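Putative gamma-glutamylcyclotransferase PH0828 (Pyrococcus horikoshii, PDB 1V30) is a putative gamma-glutamylcyclotransferase of the AIG2-like family, probably an acyltransferase that acts on gamma-glutamyl substrates. Local coordinates at residues Val8-Tyr13 against Phe94-Gly99. Residues are numbered along the deposited sequence; the frame is centred on the assembly and turned at random.
Sequences VRIAVY and FLWEWG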
ATOM      1  N   VAL A   8      -2.054  -6.504  14.604  1.00 28.33           N
ATOM      2  CA  VAL A   8      -1.017  -6.569  13.579  1.00 25.27           C
ATOM      3  C   VAL A   8      -0.757  -5.189  12.981  1.00 22.95           C
ATOM      4  O   VAL A   8      -1.690  -4.434  12.709  1.00 22.86           O
ATOM      5  CB  VAL A   8      -1.423  -7.522  12.428  1.00 25.06           C
ATOM      6  CG1 VAL A   8      -0.295  -7.631  11.415  1.00 25.82           C
ATOM      7  CG2 VAL A   8      -1.776  -8.893  12.983  1.00 25.10           C
ATOM      8  N   ARG A   9       0.515  -4.866  12.778  1.00 20.64           N
ATOM      9  CA  ARG A   9       0.888  -3.584  12.196  1.00 18.47           C
ATOM     10  C   ARG A   9       1.076  -3.789  10.695  1.00 17.00           C
ATOM     11  O   ARG A   9       1.821  -4.679  10.280  1.00 17.05           O
ATOM     12  CB  ARG A   9       2.191  -3.079  12.825  1.00 20.26           C
ATOM     13  CG  ARG A   9       2.557  -1.651  12.457  1.00 21.22           C
ATOM     14  CD  ARG A   9       3.798  -1.181  13.211  1.00 22.54           C
ATOM     15  NE  ARG A   9       3.602  -1.198  14.658  1.00 22.72           N
ATOM     16  CZ  ARG A   9       4.321  -1.926  15.509  1.00 22.26           C
ATOM     17  NH1 ARG A   9       5.301  -2.705  15.069  1.00 21.54           N
ATOM     18  NH2 ARG A   9       4.054  -1.877  16.806  1.00 20.53           N
ATOM     19  N   ILE A  10       0.393  -2.983   9.884  1.00 15.44           N
ATOM     20  CA  ILE A  10       0.512  -3.095   8.433  1.00 15.20           C
ATOM     21  C   ILE A  10       0.890  -1.759   7.797  1.00 12.75           C
ATOM     22  O   ILE A  10       0.600  -0.693   8.352  1.00 14.99           O
ATOM     23  CB  ILE A  10      -0.804  -3.600   7.777  1.00 14.34           C
ATOM     24  CG1 ILE A  10      -1.930  -2.584   7.988  1.00 14.80           C
ATOM     25  CG2 ILE A  10      -1.197  -4.956   8.366  1.00 14.95           C
ATOM     26  CD1 ILE A  10      -3.233  -2.967   7.314  1.00 16.71           C
ATOM     27  N   ALA A  11       1.543  -1.828   6.641  1.00 13.29           N
ATOM     28  CA  ALA A  11       1.966  -0.645   5.898  1.00 13.73           C
ATOM     29  C   ALA A  11       1.362  -0.780   4.508  1.00 12.56           C
ATOM     30  O   ALA A  11       1.725  -1.684   3.744  1.00 13.21           O
ATOM     31  CB  ALA A  11       3.482  -0.593   5.814  1.00 14.34           C
ATOM     32  N   VAL A  12       0.431   0.114   4.184  1.00 12.57           N
ATOM     33  CA  VAL A  12      -0.247   0.068   2.897  1.00 12.15           C
ATOM     34  C   VAL A  12       0.110   1.247   1.999  1.00 11.88           C
ATOM     35  O   VAL A  12       0.161   2.400   2.441  1.00 13.25           O
ATOM     36  CB  VAL A  12      -1.783  -0.035   3.093  1.00 12.35           C
ATOM     37  CG1 VAL A  12      -2.109  -1.327   3.842  1.00 13.39           C
ATOM     38  CG2 VAL A  12      -2.316   1.173   3.867  1.00 13.27           C
ATOM     39  N   TYR A  13       0.372   0.940   0.734  1.00 11.45           N
ATOM     40  CA  TYR A  13       0.780   1.935  -0.249  1.00 11.82           C
ATOM     41  C   TYR A  13      -0.232   2.172  -1.356  1.00 12.04           C
ATOM     42  O   TYR A  13      -0.092   3.126  -2.120  1.00 14.06           O
ATOM     43  CB  TYR A  13       2.084   1.485  -0.907  1.00 12.63           C
ATOM     44  CG  TYR A  13       1.976   0.111  -1.552  1.00 12.27           C
ATOM     45  CD1 TYR A  13       2.309  -1.046  -0.843  1.00 12.20           C
ATOM     46  CD2 TYR A  13       1.522  -0.034  -2.868  1.00 11.45           C
ATOM     47  CE1 TYR A  13       2.198  -2.316  -1.437  1.00 12.18           C
ATOM     48  CE2 TYR A  13       1.406  -1.296  -3.465  1.00 13.05           C
ATOM     49  CZ  TYR A  13       1.750  -2.428  -2.746  1.00 11.83           C
ATOM     50  OH  TYR A  13       1.684  -3.658  -3.365  1.00 13.45           O
ATOM     51  N   PHE A  94       3.712  -5.434   8.311  1.00 13.70           N
ATOM     52  CA  PHE A  94       3.530  -6.305   7.161  1.00 14.27           C
ATOM     53  C   PHE A  94       3.105  -5.449   5.975  1.00 14.38           C
ATOM     54  O   PHE A  94       2.401  -4.446   6.133  1.00 16.18           O
ATOM     55  CB  PHE A  94       2.461  -7.364   7.438  1.00 15.34           C
ATOM     56  CG  PHE A  94       2.896  -8.411   8.413  1.00 15.06           C
ATOM     57  CD1 PHE A  94       2.548  -8.319   9.755  1.00 15.95           C
ATOM     58  CD2 PHE A  94       3.674  -9.481   7.991  1.00 16.77           C
ATOM     59  CE1 PHE A  94       2.971  -9.286  10.669  1.00 16.99           C
ATOM     60  CE2 PHE A  94       4.103 -10.449   8.896  1.00 17.45           C
ATOM     61  CZ  PHE A  94       3.750 -10.351  10.236  1.00 18.68           C
ATOM     62  N   LEU A  95       3.537  -5.859   4.791  1.00 14.05           N
ATOM     63  CA  LEU A  95       3.223  -5.159   3.556  1.00 13.48           C
ATOM     64  C   LEU A  95       2.959  -6.212   2.492  1.00 14.36           C
ATOM     65  O   LEU A  95       3.584  -7.276   2.501  1.00 14.56           O
ATOM     66  CB  LEU A  95       4.401  -4.264   3.159  1.00 14.92           C
ATOM     67  CG  LEU A  95       4.349  -3.529   1.818  1.00 15.52           C
ATOM     68  CD1 LEU A  95       4.992  -2.158   1.966  1.00 16.48           C
ATOM     69  CD2 LEU A  95       5.053  -4.347   0.746  1.00 16.36           C
ATOM     70  N   TRP A  96       2.021  -5.927   1.594  1.00 13.08           N
ATOM     71  CA  TRP A  96       1.673  -6.850   0.526  1.00 13.60           C
ATOM     72  C   TRP A  96       2.460  -6.482  -0.715  1.00 13.59           C
ATOM     73  O   TRP A  96       2.138  -5.520  -1.411  1.00 13.84           O
ATOM     74  CB  TRP A  96       0.174  -6.793   0.246  1.00 12.22           C
ATOM     75  CG  TRP A  96      -0.640  -7.528   1.269  1.00 13.95           C
ATOM     76  CD1 TRP A  96      -0.937  -8.861   1.276  1.00 14.38           C
ATOM     77  CD2 TRP A  96      -1.250  -6.976   2.445  1.00 14.28           C
ATOM     78  NE1 TRP A  96      -1.698  -9.173   2.380  1.00 15.28           N
ATOM     79  CE2 TRP A  96      -1.903  -8.034   3.115  1.00 16.00           C
ATOM     80  CE3 TRP A  96      -1.309  -5.688   2.998  1.00 14.88           C
ATOM     81  CZ2 TRP A  96      -2.607  -7.845   4.309  1.00 17.29           C
ATOM     82  CZ3 TRP A  96      -2.010  -5.501   4.186  1.00 16.81           C
ATOM     83  CH2 TRP A  96      -2.649  -6.573   4.827  1.00 16.75           C
ATOM     84  N   GLU A  97       3.500  -7.264  -0.971  1.00 14.88           N
ATOM     85  CA  GLU A  97       4.386  -7.063  -2.105  1.00 16.38           C
ATOM     86  C   GLU A  97       3.880  -7.783  -3.351  1.00 15.35           C
ATOM     87  O   GLU A  97       3.505  -8.953  -3.291  1.00 17.99           O
ATOM     88  CB  GLU A  97       5.773  -7.581  -1.728  1.00 18.95           C
ATOM     89  CG  GLU A  97       6.762  -7.695  -2.865  1.00 21.35           C
ATOM     90  CD  GLU A  97       8.074  -8.280  -2.392  1.00 23.08           C
ATOM     91  OE1 GLU A  97       8.791  -7.585  -1.645  1.00 24.84           O
ATOM     92  OE2 GLU A  97       8.372  -9.442  -2.749  1.00 27.42           O
ATOM     93  N   TRP A  98       3.863  -7.086  -4.483  1.00 15.67           N
ATOM     94  CA  TRP A  98       3.412  -7.714  -5.719  1.00 14.56           C
ATOM     95  C   TRP A  98       4.403  -8.844  -6.022  1.00 15.35           C
ATOM     96  O   TRP A  98       5.616  -8.630  -6.019  1.00 16.65           O
ATOM     97  CB  TRP A  98       3.368  -6.687  -6.852  1.00 13.49           C
ATOM     98  CG  TRP A  98       2.946  -7.256  -8.169  1.00 12.47           C
ATOM     99  CD1 TRP A  98       3.677  -7.267  -9.318  1.00 14.21           C
ATOM    100  CD2 TRP A  98       1.693  -7.883  -8.485  1.00 10.78           C
ATOM    101  NE1 TRP A  98       2.965  -7.856 -10.328  1.00 14.05           N
ATOM    102  CE2 TRP A  98       1.742  -8.244  -9.849  1.00 12.38           C
ATOM    103  CE3 TRP A  98       0.531  -8.170  -7.753  1.00 12.85           C
ATOM    104  CZ2 TRP A  98       0.675  -8.881 -10.499  1.00 13.38           C
ATOM    105  CZ3 TRP A  98      -0.533  -8.803  -8.402  1.00 12.87           C
ATOM    106  CH2 TRP A  98      -0.449  -9.151  -9.762  1.00 13.08           C
ATOM    107  N   GLY A  99       3.878 -10.036  -6.287  1.00 16.52           N
ATOM    108  CA  GLY A  99       4.733 -11.191  -6.526  1.00 18.54           C
ATOM    109  C   GLY A  99       5.176 -11.538  -7.936  1.00 20.69           C
ATOM    110  O   GLY A  99       5.710 -12.627  -8.164  1.00 23.37           O
TER
HETATM  111  O   HOH W   1       0.803  -3.281   1.696  1.00 13.41           O
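I10 and F94 are bridged backbone to backbone where two strands running in the same general direction meet and then splay apart, their axes 41° from each other. R9 O accepts the F94 N-H and A11 N donates to F94 O, both at 2.8 Å. These two bonds flank I10, whose CA also sends a CA-H...O contact to F94 O. Beyond them the backbones separate, and a water takes over: it donates to A11 O and accepts from W96 N, lying at the edge of the W96 ring. The tight, buried part continues in the side chains of A11, L95 and Y13. L95 CG, anti to its backbone N (chi1 174°), lies 3.7 Å from A11 O, and L95 CD1 meets Y13 CD1 at 4.0 Å, the two side chains crossing at about a right angle. Y13 spans the widened end: its OH donates to W96 O at 2.7 Å, the carbonyl oxygen lying in the ring plane. A phenylalanine at Y13 would probably leave W96 O without this donor and the ring tip no longer tied to strand 93-98. Packing is looser on the indole side, where W96 CH2 and CZ3 stand 4.2 Å from I10 CG2 and V12 CG1 respectively. At the partly exposed start tightness is only local: V8 CG1 presses on F94 CD1 (3.4 Å), while the R9 side chain leads away to K92 O. Y13, by similarity a substrate-binding residue, holds a buffer molecule through its backbone N, consistent with a pocket. Strand 8-12 also pairs with strand 56-64, and strand 93-98 with strand 81-86, so the contact joins two antiparallel sheets, with helix 66-72 packing on V8, I10 and W96.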